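Local coordinates for HD-GYP domain-containing protein (Bdellovibrio bacteriovorus, PDB 3TM8), which binds two iron(III) ions through its HD domain and, as a member of the HD-GYP class of cyclic-di-GMP phosphodiesterases, probably acts in bacterial nucleotide signalling, at residues E128-E131 / S132-C136; S168-G171 / V172-T176; H232-E235 / G236-V240; F246-T249 / V250-I253. All coordinates share one frame; numbering follows the deposited sequence.

Starting from the N terminus, the four contacts come strictly in series: each is a local turn of one helix, none closes a long loop, and none nests within or crosses another. Contact 1 opens helix 130-149. Contact 2, on helix 167-185 near the centre of the chain, and contact 3, on helix 223-240, each supply a histidine to one of two neighbouring irons, and one water, bound to both metals, joins them. Contact 4 starts helix 248-256 and touches both contact 1 and contact 3. There Y133 of contact 1 meets D247 and F246, while V240 of contact 3 packs on F246 and I251, tying helix 130-149 to helices 223-240 and 248-256.

Contact 1. Residues E128-E131 / S132-C136; sequences ENVE and SYNYC
The carboxamide of N129 receives the backbone N-H of S132 from above its plane: S132 N sits 42° out of the carbonyl plane, with N129 OD1 to S132 N at 2.9 Å. The second amide, that of N134, lies beside V130 and points the same way, its ND2 3.5 Å from V130 CG1. The Y133 ring has N134 OD1 in plane at its edge, F246 meets it at about 45°, and H245 makes an edge-to-face contact with it.

N129 is the N-cap of helix 130-149. Its CG stands anti to the backbone N (chi1 -169°), which swings OD1 forward over the first turn to the amide of S132. Behind this cap the ordinary helical ladder begins. Y133 N bonds to N129 O at 3.1 Å, so N129 holds the turn by both its backbone and its side chain; N134 N follows on V130 O at 2.9 Å and Y135 N on E131 O at 2.8 Å. The CB of Y135 also lies against that last carbonyl.

S132 OG comes 3.3 Å from N129 OD1, but the hydroxyl has its hydrogen bond with E122 of helix 105-125. Y133 turns inward, its side chain touching L198 of helix 190-202 and its hydroxyl bonding to D247, whereas V130, E131 and N134 stay on the exposed side.

Chemically, the first-turn N-H groups have no helix carbonyl one turn earlier to accept them; here the N129 carboxamide supplies an acceptor to the N-H of S132, and the partial negative charge on OD1 is probably stabilised by the positive end of the helix dipole.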
ATOM      1  N   GLU A 128       8.473  15.463   5.498  1.00 11.80           N
ATOM      2  CA  GLU A 128       9.540  16.002   6.334  1.00 13.16           C
ATOM      3  C   GLU A 128       9.415  15.542   7.787  1.00 12.46           C
ATOM      4  O   GLU A 128      10.324  15.757   8.589  1.00 13.25           O
ATOM      5  CB  GLU A 128       9.540  17.531   6.277  1.00 15.31           C
ATOM      6  CG  GLU A 128       9.803  18.100   4.893  1.00 20.18           C
ATOM      7  CD  GLU A 128      11.278  18.299   4.616  1.00 26.30           C
ATOM      8  OE1 GLU A 128      12.108  17.733   5.361  1.00 29.51           O
ATOM      9  OE2 GLU A 128      11.607  19.030   3.657  1.00 28.41           O
ATOM     10  N   ASN A 129       8.297  14.904   8.124  1.00 11.07           N
ATOM     11  CA  ASN A 129       8.003  14.571   9.515  1.00 10.20           C
ATOM     12  C   ASN A 129       8.731  13.303   9.960  1.00  8.62           C
ATOM     13  O   ASN A 129       8.382  12.193   9.558  1.00  9.25           O
ATOM     14  CB  ASN A 129       6.486  14.443   9.707  1.00 11.54           C
ATOM     15  CG  ASN A 129       6.073  14.371  11.168  1.00 13.03           C
ATOM     16  OD1 ASN A 129       6.582  13.556  11.932  1.00 13.24           O
ATOM     17  ND2 ASN A 129       5.116  15.210  11.553  1.00 16.34           N
ATOM     18  N   VAL A 130       9.752  13.478  10.788  1.00  8.94           N
ATOM     19  CA  VAL A 130      10.581  12.353  11.200  1.00  8.74           C
ATOM     20  C   VAL A 130       9.772  11.312  11.983  1.00  8.62           C
ATOM     21  O   VAL A 130       9.888  10.108  11.752  1.00  9.19           O
ATOM     22  CB  VAL A 130      11.794  12.839  12.018  1.00 10.41           C
ATOM     23  CG1 VAL A 130      12.605  11.663  12.541  1.00 12.21           C
ATOM     24  CG2 VAL A 130      12.656  13.759  11.163  1.00 11.49           C
ATOM     25  N   GLU A 131       8.951  11.785  12.911  1.00  9.10           N
ATOM     26  CA  GLU A 131       8.139  10.891  13.722  1.00  9.17           C
ATOM     27  C   GLU A 131       7.189  10.052  12.871  1.00  9.34           C
ATOM     28  O   GLU A 131       7.009   8.867  13.121  1.00  8.94           O
ATOM     29  CB  GLU A 131       7.345  11.690  14.760  1.00 13.13           C
ATOM     30  CG  GLU A 131       6.358  10.862  15.568  1.00 19.70           C
ATOM     31  CD  GLU A 131       5.729  11.640  16.718  1.00 25.18           C
ATOM     32  OE1 GLU A 131       5.582  12.878  16.607  1.00 26.77           O
ATOM     33  OE2 GLU A 131       5.392  11.009  17.740  1.00 27.93           O
ATOM     34  N   SER A 132       6.577  10.666  11.865  1.00  9.45           N
ATOM     35  CA  SER A 132       5.634   9.940  11.019  1.00  8.93           C
ATOM     36  C   SER A 132       6.340   8.875  10.189  1.00  6.81           C
ATOM     37  O   SER A 132       5.810   7.778   9.973  1.00  6.61           O
ATOM     38  CB  SER A 132       4.884  10.900  10.098  1.00 12.00           C
ATOM     39  OG  SER A 132       4.059  11.765  10.849  1.00 14.98           O
ATOM     40  N   TYR A 133       7.533   9.206   9.709  1.00  6.76           N
ATOM     41  CA  TYR A 133       8.334   8.229   8.981  1.00  7.13           C
ATOM     42  C   TYR A 133       8.705   7.069   9.905  1.00  6.56           C
ATOM     43  O   TYR A 133       8.540   5.901   9.556  1.00  6.59           O
ATOM     44  CB  TYR A 133       9.589   8.879   8.391  1.00  7.87           C
ATOM     45  CG  TYR A 133      10.507   7.889   7.698  1.00  7.72           C
ATOM     46  CD1 TYR A 133      10.369   7.624   6.341  1.00  8.50           C
ATOM     47  CD2 TYR A 133      11.515   7.218   8.395  1.00  9.04           C
ATOM     48  CE1 TYR A 133      11.200   6.723   5.700  1.00 10.04           C
ATOM     49  CE2 TYR A 133      12.353   6.313   7.755  1.00  9.80           C
ATOM     50  CZ  TYR A 133      12.185   6.074   6.406  1.00  9.55           C
ATOM     51  OH  TYR A 133      13.008   5.179   5.758  1.00 11.48           O
ATOM     52  N   ASN A 134       9.172   7.395  11.103  1.00  5.91           N
ATOM     53  CA  ASN A 134       9.606   6.347  12.020  1.00  7.62           C
ATOM     54  C   ASN A 134       8.438   5.484  12.489  1.00  6.70           C
ATOM     55  O   ASN A 134       8.593   4.284  12.689  1.00  7.60           O
ATOM     56  CB  ASN A 134      10.361   6.927  13.214  1.00  9.39           C
ATOM     57  CG  ASN A 134      11.728   7.452  12.834  1.00 11.69           C
ATOM     58  OD1 ASN A 134      12.280   7.072  11.801  1.00 13.61           O
ATOM     59  ND2 ASN A 134      12.290   8.315  13.671  1.00 13.74           N
ATOM     60  N   TYR A 135       7.267   6.089  12.659  1.00  6.72           N
ATOM     61  CA  TYR A 135       6.078   5.323  12.991  1.00  7.16           C
ATOM     62  C   TYR A 135       5.748   4.337  11.864  1.00  6.98           C
ATOM     63  O   TYR A 135       5.473   3.161  12.107  1.00  6.49           O
ATOM     64  CB  TYR A 135       4.898   6.265  13.239  1.00  8.51           C
ATOM     65  CG  TYR A 135       3.674   5.555  13.762  1.00  7.81           C
ATOM     66  CD1 TYR A 135       3.479   5.390  15.131  1.00  9.50           C
ATOM     67  CD2 TYR A 135       2.724   5.026  12.894  1.00  8.72           C
ATOM     68  CE1 TYR A 135       2.366   4.729  15.621  1.00 11.01           C
ATOM     69  CE2 TYR A 135       1.608   4.358  13.374  1.00  9.37           C
ATOM     70  CZ  TYR A 135       1.435   4.217  14.739  1.00 11.13           C
ATOM     71  OH  TYR A 135       0.328   3.559  15.219  1.00 12.88           O
ATOM     72  N   CYS A 136       5.780   4.826  10.625  1.00  5.76           N
ATOM     73  CA  CYS A 136       5.515   3.985   9.464  1.00  5.94           C
ATOM     74  C   CYS A 136       6.523   2.835   9.401  1.00  5.29           C
ATOM     75  O   CYS A 136       6.160   1.686   9.122  1.00  5.57           O
ATOM     76  CB  CYS A 136       5.578   4.827   8.183  1.00  6.66           C
ATOM     77  SG  CYS A 136       5.083   3.992   6.679  1.00  6.86           S
TER

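Contact 2. Residues S168-G171 / V172-T176; sequences SHHG and VTVST. With FE (Fe (III) ion), chain D; DMS (dimethyl sulfoxide), chain F.
V172 O is gripped by three donors, T176 N, T176 OG1 and S175 OG. T176 OG1 is the closest at 2.7 Å from V172 O, coming from above the carbonyl plane, while S175 OG reaches V172 O at 2.8 Å from nearer that plane. This stretch of helix 167-185 belongs to the all-helical HD fold and carries H170, one of the ligands of its two-iron site. The H170 ring binds the first iron through NE2 and is held from the other side by D288 at ND1, which fixes its rotation. V174, one turn on, covers a face of the same ring in a CH-pi contact: its CG2 lies 3.9 Å from the H170 ring centroid, 30° off the normal. The methyl gets there because CG2 lies beside the backbone N, with CG1 anti to it (chi1 171°). H203, D204 and N285 complete the protein's share of that metal's ligands.

H169 and T173 meet differently. T173 OG1 approaches the edge of the H169 ring in plane, 3.6 Å from H169 CD2, but H169 NE2 is committed to I160 O. Backbone bonds from V172 N to S168 O and from S175 N to G171 O keep the turns regular. T173 OG1 donates a hydrogen bond to a dimethyl sulfoxide, probably from the crystallisation liquor, with T173 OG1 to the solvent oxygen at 2.6 Å.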
ATOM      1  N   SER A 168      -1.748   4.326  -2.156  1.00  6.31           N
ATOM      2  CA  SER A 168      -1.446   3.860  -0.813  1.00  6.85           C
ATOM      3  C   SER A 168      -1.924   2.420  -0.613  1.00  6.18           C
ATOM      4  O   SER A 168      -1.200   1.593  -0.063  1.00  6.51           O
ATOM      5  CB  SER A 168      -2.007   4.800   0.240  1.00  9.06           C
ATOM      6  OG  SER A 168      -3.388   4.973   0.041  1.00 10.61           O
ATOM      7  N   HIS A 169      -3.131   2.102  -1.076  1.00  5.11           N
ATOM      8  CA  HIS A 169      -3.594   0.715  -1.006  1.00  5.44           C
ATOM      9  C   HIS A 169      -2.656  -0.185  -1.840  1.00  5.01           C
ATOM     10  O   HIS A 169      -2.230  -1.260  -1.404  1.00  5.51           O
ATOM     11  CB  HIS A 169      -5.048   0.638  -1.470  1.00  6.32           C
ATOM     12  CG  HIS A 169      -5.681  -0.714  -1.345  1.00  7.11           C
ATOM     13  ND1 HIS A 169      -6.962  -0.879  -0.862  1.00  8.84           N
ATOM     14  CD2 HIS A 169      -5.246  -1.949  -1.683  1.00  9.52           C
ATOM     15  CE1 HIS A 169      -7.282  -2.159  -0.892  1.00  9.93           C
ATOM     16  NE2 HIS A 169      -6.254  -2.832  -1.379  1.00  9.64           N
ATOM     17  N   HIS A 170      -2.314   0.283  -3.033  1.00  5.32           N
ATOM     18  CA  HIS A 170      -1.407  -0.433  -3.928  1.00  5.31           C
ATOM     19  C   HIS A 170      -0.036  -0.647  -3.264  1.00  4.71           C
ATOM     20  O   HIS A 170       0.564  -1.717  -3.384  1.00  4.79           O
ATOM     21  CB  HIS A 170      -1.340   0.348  -5.250  1.00  5.87           C
ATOM     22  CG  HIS A 170      -0.175   0.024  -6.137  1.00  4.71           C
ATOM     23  ND1 HIS A 170      -0.046  -1.166  -6.826  1.00  5.39           N
ATOM     24  CD2 HIS A 170       0.883   0.784  -6.507  1.00  4.69           C
ATOM     25  CE1 HIS A 170       1.049  -1.124  -7.568  1.00  4.78           C
ATOM     26  NE2 HIS A 170       1.632   0.046  -7.392  1.00  4.25           N
ATOM     27  N   GLY A 171       0.444   0.342  -2.508  1.00  4.53           N
ATOM     28  CA  GLY A 171       1.681   0.172  -1.762  1.00  4.72           C
ATOM     29  C   GLY A 171       1.570  -0.950  -0.741  1.00  4.73           C
ATOM     30  O   GLY A 171       2.491  -1.763  -0.585  1.00  5.29           O
ATOM     31  N   VAL A 172       0.452  -1.017  -0.027  1.00  4.95           N
ATOM     32  CA  VAL A 172       0.288  -2.112   0.925  1.00  4.71           C
ATOM     33  C   VAL A 172       0.291  -3.469   0.204  1.00  4.46           C
ATOM     34  O   VAL A 172       0.952  -4.419   0.631  1.00  4.62           O
ATOM     35  CB  VAL A 172      -0.984  -1.960   1.793  1.00  6.22           C
ATOM     36  CG1 VAL A 172      -1.063  -3.104   2.794  1.00  7.28           C
ATOM     37  CG2 VAL A 172      -0.994  -0.604   2.518  1.00  6.12           C
ATOM     38  N   THR A 173      -0.410  -3.542  -0.921  1.00  4.90           N
ATOM     39  CA  THR A 173      -0.465  -4.786  -1.673  1.00  5.60           C
ATOM     40  C   THR A 173       0.917  -5.200  -2.161  1.00  5.29           C
ATOM     41  O   THR A 173       1.313  -6.355  -2.012  1.00  6.09           O
ATOM     42  CB  THR A 173      -1.436  -4.672  -2.853  1.00  6.83           C
ATOM     43  OG1 THR A 173      -2.752  -4.530  -2.321  1.00  8.19           O
ATOM     44  CG2 THR A 173      -1.383  -5.930  -3.705  1.00  7.67           C
ATOM     45  N   VAL A 174       1.647  -4.250  -2.731  1.00  4.75           N
ATOM     46  CA  VAL A 174       2.986  -4.536  -3.220  1.00  5.33           C
ATOM     47  C   VAL A 174       3.897  -4.950  -2.053  1.00  4.69           C
ATOM     48  O   VAL A 174       4.709  -5.861  -2.196  1.00  5.38           O
ATOM     49  CB  VAL A 174       3.538  -3.354  -4.048  1.00  5.41           C
ATOM     50  CG1 VAL A 174       5.016  -3.538  -4.378  1.00  6.16           C
ATOM     51  CG2 VAL A 174       2.740  -3.201  -5.326  1.00  5.93           C
ATOM     52  N   SER A 175       3.737  -4.332  -0.885  1.00  4.77           N
ATOM     53  CA  SER A 175       4.552  -4.722   0.263  1.00  5.69           C
ATOM     54  C   SER A 175       4.241  -6.143   0.727  1.00  5.92           C
ATOM     55  O   SER A 175       5.135  -6.881   1.156  1.00  6.92           O
ATOM     56  CB  SER A 175       4.383  -3.723   1.410  1.00  6.83           C
ATOM     57  OG  SER A 175       3.234  -4.000   2.195  1.00  7.11           O
ATOM     58  N   THR A 176       2.976  -6.533   0.626  1.00  5.75           N
ATOM     59  CA  THR A 176       2.530  -7.860   1.028  1.00  6.28           C
ATOM     60  C   THR A 176       3.147  -8.927   0.115  1.00  6.72           C
ATOM     61  O   THR A 176       3.700  -9.932   0.588  1.00  7.38           O
ATOM     62  CB  THR A 176       0.990  -7.949   0.994  1.00  6.80           C
ATOM     63  OG1 THR A 176       0.427  -6.867   1.752  1.00  6.30           O
ATOM     64  CG2 THR A 176       0.500  -9.265   1.581  1.00  9.15           C
TER
HETATM   65 FE    FE D 902       3.387   0.819  -8.322  1.00  5.02          FE
HETATM   66  S   DMS F 309      -5.782  -5.990  -4.066  1.00 12.18           S
HETATM   67  O   DMS F 309      -4.914  -4.485  -3.767  1.00 12.29           O
HETATM   68  C1  DMS F 309      -4.941  -6.866  -5.411  1.00 13.15           C
HETATM   69  C2  DMS F 309      -5.374  -7.113  -2.715  1.00 13.73           C
HETATM   70  O   HOH W   1       5.123   1.221  -9.169  1.00  5.37           O

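Contact 3. Residues H232-E235 / G236-V240; sequences HPIE and GAQKV. With FE (Fe (III) ion), chain E.
Four backbone hydrogen bonds join H232-E235 to G236-V240: G236 N to H232 O at 2.9 Å, A237 N to P233 O, Q238 N to I234 O and, longest at 3.1 Å, K239 N to E235 O. The helix is kinked at P233 and I234, whose nitrogens have no bond to the preceding turn; proline has no N-H to give. Towards V240 the bonding weakens.

The packing is of aliphatic parts against polar chains. I234 and Q238 run side by side in the same direction, and I234 CG2 sits 3.6 Å from Q238 NE2. The CB-CG stem of Q238 lies against the carbonyl of I234, with Q238 CG 3.1 Å from I234 O; K239 repeats this one residue later, its CG 3.1 Å from E235 O. In both, CG lies beside the backbone N, which brings it over the oxygen of the previous turn.

The charged ends are only neighbours: E235 OE1 and K239 NZ stand 5.4 Å apart, too far for a salt bridge, though their opposite charges may attract at a distance.

The metal contact of this turn is made by H232. Its CG occupies the position between backbone N and carbonyl carbon (chi1 83°), which carries the ring out from the helix so that NE2 reaches the second iron at 2.2 Å. P233 CD covers one face towards the rim, and the ring stacks with H207. ND1 bonds to W229 O, which probably helps hold NE2 toward the metal. D204, H257 and E258 join H232 there, and a water bridges to the first iron, giving a dinuclear centre of the kind characteristic of the HD fold.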
ATOM      1  N   HIS A 232       7.720   9.413 -12.603  1.00  8.47           N
ATOM      2  CA  HIS A 232       7.380   9.266 -11.181  1.00  8.16           C
ATOM      3  C   HIS A 232       8.476   8.697 -10.252  1.00  8.77           C
ATOM      4  O   HIS A 232       8.630   9.179  -9.128  1.00  9.07           O
ATOM      5  CB  HIS A 232       6.008   8.593 -10.967  1.00  8.06           C
ATOM      6  CG  HIS A 232       6.029   7.098 -11.033  1.00  7.07           C
ATOM      7  ND1 HIS A 232       5.920   6.408 -12.220  1.00  6.51           N
ATOM      8  CD2 HIS A 232       6.082   6.163 -10.055  1.00  6.46           C
ATOM      9  CE1 HIS A 232       5.937   5.108 -11.972  1.00  5.42           C
ATOM     10  NE2 HIS A 232       6.044   4.933 -10.667  1.00  5.32           N
ATOM     11  N   PRO A 233       9.237   7.681 -10.696  1.00  7.80           N
ATOM     12  CA  PRO A 233      10.263   7.198  -9.760  1.00  8.84           C
ATOM     13  C   PRO A 233      11.366   8.234  -9.577  1.00 10.24           C
ATOM     14  O   PRO A 233      11.899   8.393  -8.483  1.00 11.20           O
ATOM     15  CB  PRO A 233      10.834   5.950 -10.441  1.00  9.96           C
ATOM     16  CG  PRO A 233       9.999   5.700 -11.643  1.00 11.01           C
ATOM     17  CD  PRO A 233       9.192   6.914 -11.952  1.00  8.71           C
ATOM     18  N   ILE A 234      11.701   8.929 -10.657  1.00 11.32           N
ATOM     19  CA  ILE A 234      12.751   9.937 -10.631  1.00 14.41           C
ATOM     20  C   ILE A 234      12.360  11.094  -9.722  1.00 13.66           C
ATOM     21  O   ILE A 234      13.128  11.496  -8.845  1.00 13.91           O
ATOM     22  CB  ILE A 234      13.050  10.462 -12.053  1.00 18.34           C
ATOM     23  CG1 ILE A 234      13.546   9.313 -12.936  1.00 21.04           C
ATOM     24  CG2 ILE A 234      14.070  11.594 -12.003  1.00 19.96           C
ATOM     25  CD1 ILE A 234      13.687   9.670 -14.406  1.00 22.87           C
ATOM     26  N   GLU A 235      11.153  11.616  -9.925  1.00 14.20           N
ATOM     27  CA  GLU A 235      10.653  12.718  -9.113  1.00 15.07           C
ATOM     28  C   GLU A 235      10.452  12.306  -7.662  1.00 13.20           C
ATOM     29  O   GLU A 235      10.804  13.049  -6.743  1.00 15.23           O
ATOM     30  CB  GLU A 235       9.356  13.276  -9.696  1.00 18.19           C
ATOM     31  CG  GLU A 235       9.567  14.069 -10.972  1.00 20.96           C
ATOM     32  CD  GLU A 235       8.321  14.807 -11.411  1.00 24.18           C
ATOM     33  OE1 GLU A 235       7.252  14.578 -10.808  1.00 24.96           O
ATOM     34  OE2 GLU A 235       8.414  15.615 -12.356  1.00 25.91           O
ATOM     35  N   GLY A 236       9.884  11.121  -7.456  1.00 12.19           N
ATOM     36  CA  GLY A 236       9.672  10.608  -6.114  1.00 11.29           C
ATOM     37  C   GLY A 236      10.966  10.546  -5.323  1.00 10.20           C
ATOM     38  O   GLY A 236      11.044  11.023  -4.190  1.00 11.84           O
ATOM     39  N   ALA A 237      11.993   9.961  -5.927  1.00 11.00           N
ATOM     40  CA  ALA A 237      13.271   9.806  -5.249  1.00 12.46           C
ATOM     41  C   ALA A 237      13.965  11.149  -5.016  1.00 12.71           C
ATOM     42  O   ALA A 237      14.558  11.371  -3.961  1.00 13.63           O
ATOM     43  CB  ALA A 237      14.170   8.864  -6.029  1.00 12.81           C
ATOM     44  N   GLN A 238      13.893  12.045  -5.995  1.00 14.16           N
ATOM     45  CA  GLN A 238      14.545  13.339  -5.854  1.00 16.00           C
ATOM     46  C   GLN A 238      13.986  14.104  -4.657  1.00 17.19           C
ATOM     47  O   GLN A 238      14.713  14.821  -3.968  1.00 17.99           O
ATOM     48  CB  GLN A 238      14.409  14.160  -7.138  1.00 18.60           C
ATOM     49  CG  GLN A 238      15.305  13.682  -8.267  1.00 21.84           C
ATOM     50  CD  GLN A 238      15.029  14.400  -9.567  1.00 24.16           C
ATOM     51  OE1 GLN A 238      14.007  15.077  -9.712  1.00 25.12           O
ATOM     52  NE2 GLN A 238      15.937  14.256 -10.526  1.00 25.44           N
ATOM     53  N   LYS A 239      12.692  13.937  -4.410  1.00 16.93           N
ATOM     54  CA  LYS A 239      12.032  14.625  -3.309  1.00 19.00           C
ATOM     55  C   LYS A 239      12.499  14.139  -1.939  1.00 18.58           C
ATOM     56  O   LYS A 239      12.531  14.912  -0.983  1.00 20.91           O
ATOM     57  CB  LYS A 239      10.515  14.469  -3.412  1.00 20.72           C
ATOM     58  CG  LYS A 239       9.885  15.140  -4.622  1.00 23.44           C
ATOM     59  CD  LYS A 239       8.383  14.888  -4.641  1.00 25.80           C
ATOM     60  CE  LYS A 239       7.730  15.425  -5.903  1.00 27.96           C
ATOM     61  NZ  LYS A 239       7.857  16.902  -6.010  1.00 29.52           N
ATOM     62  N   VAL A 240      12.854  12.863  -1.831  1.00 14.01           N
ATOM     63  CA  VAL A 240      13.207  12.312  -0.523  1.00 14.04           C
ATOM     64  C   VAL A 240      14.693  12.025  -0.322  1.00 14.99           C
ATOM     65  O   VAL A 240      15.119  11.807   0.807  1.00 15.10           O
ATOM     66  CB  VAL A 240      12.421  11.020  -0.207  1.00 14.41           C
ATOM     67  CG1 VAL A 240      10.920  11.292  -0.174  1.00 15.74           C
ATOM     68  CG2 VAL A 240      12.765   9.926  -1.212  1.00 14.53           C
TER
HETATM   69 FE    FE E 903       5.586   2.978  -9.810  1.00  5.65          FE
HETATM   70  O   HOH W   1       5.123   1.221  -9.169  1.00  5.37           O

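Contact 4. Residues F246-T249 / V250-I253; sequences FDQT and VINI
F246 packs its CB against I251 and its ring against V250, the tight inner part of this contact. F246 CB is 3.9 Å from I251 CD1. The side chains of F246 and V250 cross at about a right angle, with V250 CG1 4.0 Å from F246 CD1. On the next turn T249 and I253 lie side by side and point the same way, T249 CG2 meeting I253 CD1 at 3.9 Å. Around this inner side sit V240 of helix 223-240, which touches F246 and I251, and L198 and L202 of helix 190-202, which touch V250.

The chain enters helix 248-256 here. D247 occupies the N-cap position, yet its side chain makes no capping bond: the carboxylate is engaged by K137 in a salt bridge, besides the Y133 hydroxyl. The turn is closed instead by backbone bonds, I251 N to D247 O at 3.1 Å and N252 N to Q248 O at 2.8 Å. Within the HD domain this short helix borders the metal site, the I253 side chain about 9 Å from an iron; the carbonyl oxygen of I253 accepts a hydrogen bond from ND1 of H257, which probably helps orient H257, while the side chain packs on H203.

The outer side is looser, and Q248 is exposed. Its chain bends at CB-CG (chi2 63°), folding the amide back until NE2 donates to N252 OD1 at 2.9 Å. The bond lies in the amide plane of Q248 but 40° out of that of N252, the two planes being 48° apart. N252 ND2 is turned to D275, which leaves both ends of the N252 amide engaged.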
ATOM      1  N   PHE A 246      15.249   9.449   5.937  1.00 12.34           N
ATOM      2  CA  PHE A 246      14.910   8.376   5.004  1.00 13.14           C
ATOM      3  C   PHE A 246      16.042   7.360   4.897  1.00 12.96           C
ATOM      4  O   PHE A 246      17.210   7.723   4.735  1.00 15.80           O
ATOM      5  CB  PHE A 246      14.548   8.920   3.615  1.00 12.50           C
ATOM      6  CG  PHE A 246      13.074   9.146   3.420  1.00 11.55           C
ATOM      7  CD1 PHE A 246      12.337   8.314   2.591  1.00 11.87           C
ATOM      8  CD2 PHE A 246      12.426  10.178   4.077  1.00 12.41           C
ATOM      9  CE1 PHE A 246      10.982   8.513   2.416  1.00 12.36           C
ATOM     10  CE2 PHE A 246      11.068  10.382   3.905  1.00 12.55           C
ATOM     11  CZ  PHE A 246      10.345   9.547   3.072  1.00 12.81           C
ATOM     12  N   ASP A 247      15.696   6.082   4.991  1.00 11.16           N
ATOM     13  CA  ASP A 247      16.683   5.024   4.787  1.00 10.80           C
ATOM     14  C   ASP A 247      17.083   4.921   3.316  1.00 10.79           C
ATOM     15  O   ASP A 247      16.241   5.036   2.428  1.00 10.22           O
ATOM     16  CB  ASP A 247      16.136   3.683   5.260  1.00 12.14           C
ATOM     17  CG  ASP A 247      15.915   3.642   6.753  1.00 13.94           C
ATOM     18  OD1 ASP A 247      16.882   3.356   7.488  1.00 15.81           O
ATOM     19  OD2 ASP A 247      14.774   3.899   7.188  1.00 13.49           O
ATOM     20  N   GLN A 248      18.365   4.683   3.059  1.00 11.24           N
ATOM     21  CA  GLN A 248      18.834   4.584   1.679  1.00 11.63           C
ATOM     22  C   GLN A 248      18.082   3.514   0.884  1.00 11.11           C
ATOM     23  O   GLN A 248      17.757   3.721  -0.283  1.00 10.95           O
ATOM     24  CB  GLN A 248      20.338   4.318   1.622  1.00 13.57           C
ATOM     25  CG  GLN A 248      20.897   4.403   0.210  1.00 14.80           C
ATOM     26  CD  GLN A 248      20.741   5.792  -0.392  1.00 17.27           C
ATOM     27  OE1 GLN A 248      21.093   6.793   0.234  1.00 19.48           O
ATOM     28  NE2 GLN A 248      20.204   5.860  -1.607  1.00 16.55           N
ATOM     29  N   THR A 249      17.803   2.375   1.513  1.00 10.47           N
ATOM     30  CA  THR A 249      17.080   1.305   0.836  1.00 10.48           C
ATOM     31  C   THR A 249      15.707   1.785   0.361  1.00  8.38           C
ATOM     32  O   THR A 249      15.255   1.437  -0.731  1.00  9.28           O
ATOM     33  CB  THR A 249      16.876   0.097   1.758  1.00 13.48           C
ATOM     34  OG1 THR A 249      18.150  -0.461   2.103  1.00 18.63           O
ATOM     35  CG2 THR A 249      16.018  -0.960   1.075  1.00 12.57           C
ATOM     36  N   VAL A 250      15.039   2.580   1.194  1.00  8.61           N
ATOM     37  CA  VAL A 250      13.722   3.112   0.859  1.00  8.50           C
ATOM     38  C   VAL A 250      13.820   4.097  -0.316  1.00  7.84           C
ATOM     39  O   VAL A 250      13.022   4.039  -1.257  1.00  8.52           O
ATOM     40  CB  VAL A 250      13.089   3.767   2.103  1.00  8.13           C
ATOM     41  CG1 VAL A 250      11.796   4.472   1.741  1.00  9.01           C
ATOM     42  CG2 VAL A 250      12.858   2.707   3.187  1.00  8.58           C
ATOM     43  N   ILE A 251      14.804   4.989  -0.264  1.00  8.02           N
ATOM     44  CA  ILE A 251      15.077   5.890  -1.379  1.00  9.01           C
ATOM     45  C   ILE A 251      15.350   5.096  -2.654  1.00  7.70           C
ATOM     46  O   ILE A 251      14.843   5.427  -3.720  1.00  8.87           O
ATOM     47  CB  ILE A 251      16.275   6.822  -1.080  1.00 11.47           C
ATOM     48  CG1 ILE A 251      15.952   7.739   0.109  1.00 12.71           C
ATOM     49  CG2 ILE A 251      16.661   7.634  -2.325  1.00 12.72           C
ATOM     50  CD1 ILE A 251      17.193   8.337   0.770  1.00 14.15           C
ATOM     51  N   ASN A 252      16.159   4.044  -2.545  1.00  7.98           N
ATOM     52  CA  ASN A 252      16.446   3.212  -3.710  1.00  8.71           C
ATOM     53  C   ASN A 252      15.199   2.577  -4.295  1.00  8.06           C
ATOM     54  O   ASN A 252      15.033   2.534  -5.505  1.00  8.72           O
ATOM     55  CB  ASN A 252      17.443   2.110  -3.364  1.00  9.62           C
ATOM     56  CG  ASN A 252      18.823   2.648  -3.069  1.00 11.80           C
ATOM     57  OD1 ASN A 252      19.130   3.805  -3.370  1.00 12.26           O
ATOM     58  ND2 ASN A 252      19.671   1.809  -2.478  1.00 12.17           N
ATOM     59  N   ILE A 253      14.326   2.063  -3.437  1.00  7.90           N
ATOM     60  CA  ILE A 253      13.105   1.433  -3.916  1.00  7.66           C
ATOM     61  C   ILE A 253      12.184   2.463  -4.588  1.00  7.10           C
ATOM     62  O   ILE A 253      11.643   2.222  -5.670  1.00  7.37           O
ATOM     63  CB  ILE A 253      12.402   0.666  -2.793  1.00  6.82           C
ATOM     64  CG1 ILE A 253      13.226  -0.576  -2.428  1.00  7.38           C
ATOM     65  CG2 ILE A 253      10.988   0.278  -3.201  1.00  7.48           C
ATOM     66  CD1 ILE A 253      12.816  -1.209  -1.104  1.00  8.43           C
TER